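Local coordinates for uncharacterized HTH-type transcriptional regulator SAR2349 (Staphylococcus aureus, PDB 4EM2), which probably binds DNA as a MarR-family transcription factor and is seen here with several molecules of salicylate bound, at residues T79-I82 with E83-R87. Numbering follows the deposited sequence.
Sequences TTLI and EISHR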
ATOM      1  N   THR A  79     -13.661  -1.484   8.496  1.00 29.25           N
ATOM      2  CA  THR A  79     -13.689  -2.488   7.432  1.00 29.56           C
ATOM      3  C   THR A  79     -13.450  -3.875   8.019  1.00 29.69           C
ATOM      4  O   THR A  79     -13.326  -4.021   9.258  1.00 28.99           O
ATOM      5  CB  THR A  79     -12.699  -2.160   6.289  1.00 31.06           C
ATOM      6  OG1 THR A  79     -12.952  -3.025   5.165  1.00 30.68           O
ATOM      7  CG2 THR A  79     -11.239  -2.335   6.764  1.00 31.71           C
ATOM      8  N   THR A  80     -13.453  -4.903   7.166  1.00 30.23           N
ATOM      9  CA  THR A  80     -13.303  -6.285   7.663  1.00 29.72           C
ATOM     10  C   THR A  80     -12.218  -7.064   6.898  1.00 29.97           C
ATOM     11  O   THR A  80     -11.862  -6.678   5.812  1.00 27.14           O
ATOM     12  CB  THR A  80     -14.627  -7.067   7.440  1.00 30.49           C
ATOM     13  OG1 THR A  80     -14.829  -7.199   6.021  1.00 31.30           O
ATOM     14  CG2 THR A  80     -15.846  -6.279   8.053  1.00 28.99           C
ATOM     15  N   LEU A  81     -11.727  -8.147   7.495  1.00 31.27           N
ATOM     16  CA  LEU A  81     -10.730  -8.980   6.842  1.00 35.01           C
ATOM     17  C   LEU A  81     -11.261  -9.320   5.462  1.00 35.40           C
ATOM     18  O   LEU A  81     -10.516  -9.267   4.498  1.00 35.42           O
ATOM     19  CB  LEU A  81     -10.449 -10.252   7.651  1.00 36.77           C
ATOM     20  CG  LEU A  81      -9.682 -11.413   6.985  1.00 39.17           C
ATOM     21  CD1 LEU A  81      -8.354 -10.921   6.471  1.00 40.92           C
ATOM     22  CD2 LEU A  81      -9.438 -12.543   8.001  1.00 39.74           C
ATOM     23  N   ILE A  82     -12.555  -9.637   5.359  1.00 36.92           N
ATOM     24  CA  ILE A  82     -13.184  -9.943   4.056  1.00 37.58           C
ATOM     25  C   ILE A  82     -12.977  -8.843   3.007  1.00 37.22           C
ATOM     26  O   ILE A  82     -12.482  -9.100   1.893  1.00 37.93           O
ATOM     27  CB  ILE A  82     -14.723 -10.111   4.174  1.00 38.82           C
ATOM     28  CG1 ILE A  82     -15.064 -11.254   5.137  1.00 42.07           C
ATOM     29  CG2 ILE A  82     -15.344 -10.292   2.805  1.00 37.73           C
ATOM     30  CD1 ILE A  82     -14.205 -12.443   5.020  1.00 44.18           C
ATOM     31  N   GLU A  83     -13.376  -7.616   3.348  1.00 37.26           N
ATOM     32  CA  GLU A  83     -13.238  -6.510   2.412  1.00 36.48           C
ATOM     33  C   GLU A  83     -11.795  -6.255   2.104  1.00 36.38           C
ATOM     34  O   GLU A  83     -11.461  -5.981   0.967  1.00 34.60           O
ATOM     35  CB  GLU A  83     -13.807  -5.214   2.959  1.00 38.53           C
ATOM     36  CG  GLU A  83     -15.311  -5.241   3.257  1.00 41.36           C
ATOM     37  CD  GLU A  83     -15.805  -3.905   3.800  1.00 43.32           C
ATOM     38  OE1 GLU A  83     -15.025  -2.920   3.873  1.00 44.33           O
ATOM     39  OE2 GLU A  83     -16.992  -3.833   4.148  1.00 45.59           O
ATOM     40  N   ILE A  84     -10.943  -6.322   3.124  1.00 35.79           N
ATOM     41  CA  ILE A  84      -9.512  -6.038   2.913  1.00 36.77           C
ATOM     42  C   ILE A  84      -8.921  -7.003   1.858  1.00 37.74           C
ATOM     43  O   ILE A  84      -8.360  -6.575   0.858  1.00 37.74           O
ATOM     44  CB  ILE A  84      -8.700  -6.162   4.236  1.00 35.85           C
ATOM     45  CG1 ILE A  84      -9.129  -5.090   5.246  1.00 34.12           C
ATOM     46  CG2 ILE A  84      -7.203  -5.970   3.936  1.00 36.78           C
ATOM     47  CD1 ILE A  84      -8.525  -5.297   6.590  1.00 35.16           C
ATOM     48  N   SER A  85      -9.060  -8.296   2.105  1.00 38.97           N
ATOM     49  CA  SER A  85      -8.565  -9.344   1.203  1.00 41.06           C
ATOM     50  C   SER A  85      -9.011  -9.123  -0.224  1.00 41.86           C
ATOM     51  O   SER A  85      -8.233  -9.318  -1.165  1.00 41.32           O
ATOM     52  CB  SER A  85      -9.076 -10.702   1.649  1.00 41.74           C
ATOM     53  OG  SER A  85      -8.416 -11.054   2.842  1.00 45.83           O
ATOM     54  N   HIS A  86     -10.259  -8.710  -0.380  1.00 41.80           N
ATOM     55  CA  HIS A  86     -10.780  -8.461  -1.687  1.00 43.60           C
ATOM     56  C   HIS A  86     -10.151  -7.231  -2.369  1.00 44.03           C
ATOM     57  O   HIS A  86      -9.711  -7.296  -3.512  1.00 45.73           O
ATOM     58  CB  HIS A  86     -12.286  -8.323  -1.619  1.00 46.74           C
ATOM     59  CG  HIS A  86     -12.892  -8.008  -2.939  1.00 51.28           C
ATOM     60  ND1 HIS A  86     -12.802  -6.757  -3.516  1.00 53.42           N
ATOM     61  CD2 HIS A  86     -13.501  -8.801  -3.850  1.00 52.83           C
ATOM     62  CE1 HIS A  86     -13.325  -6.796  -4.731  1.00 54.72           C
ATOM     63  NE2 HIS A  86     -13.758  -8.027  -4.956  1.00 54.90           N
ATOM     64  N   ARG A  87     -10.097  -6.096  -1.705  1.00 41.81           N
ATOM     65  CA  ARG A  87      -9.491  -4.957  -2.371  1.00 40.52           C
ATOM     66  C   ARG A  87      -7.976  -5.140  -2.609  1.00 38.04           C
ATOM     67  O   ARG A  87      -7.441  -4.633  -3.572  1.00 36.70           O
ATOM     68  CB  ARG A  87      -9.660  -3.655  -1.545  1.00 39.63           C
ATOM     69  CG  ARG A  87     -11.074  -3.133  -1.358  1.00 37.58           C
ATOM     70  CD  ARG A  87     -11.003  -1.829  -0.557  1.00 32.58           C
ATOM     71  NE  ARG A  87     -10.637  -2.092   0.835  1.00 27.68           N
ATOM     72  CZ  ARG A  87     -11.506  -2.183   1.837  1.00 29.73           C
ATOM     73  NH1 ARG A  87     -12.808  -2.007   1.596  1.00 27.02           N
ATOM     74  NH2 ARG A  87     -11.086  -2.537   3.059  1.00 26.91           N
TER
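Thr79 and Glu83 meet at the start of helix 81-88, where the threonine hydroxyl links the glutamate to Arg87. A chi1 of -169° sets OG1 trans to the Thr79 backbone N and brings it to the first turn of the helix. There OG1 accepts an almost straight bond from Arg87 NH2, 2.9 Å away and at the edge of the guanidinium, and is placed to donate to Glu83 OE1, though the modelled separation is too short to be taken literally. Glu83, extended beyond CG, brings OE1 also within 3.3 Å of Arg87 NH1, a weak hydrogen bond within a salt bridge between residues one helical turn apart. The stronger partner of Arg87 is Asp72 of helix 64-76, which takes its NE.

The methyl branch of Thr79, CG2, lies 3.8 Å from Ile84 CG1, whose side chain packs onto Ile69 and Ile73. Threonine suits the place because one branch is polar and the other can rest against isoleucine. Next to it, Thr80 is the N-cap: with chi1 at 66°, OG1 accepts from Glu83 N at 3.1 Å, while its carbonyl O receives Ile84 N at 2.9 Å and opens the helical pattern.

In the winged helix-turn-helix domain of the MarR family, helix 81-88 precedes helix 92-104, against which Leu81 and Ser85 pack. The carboxylate of Glu83 is probably stabilised by the positive end of the helix dipole, and the shared hydroxyl ties the incoming loop to the helix and, through Arg87, to helix 64-76.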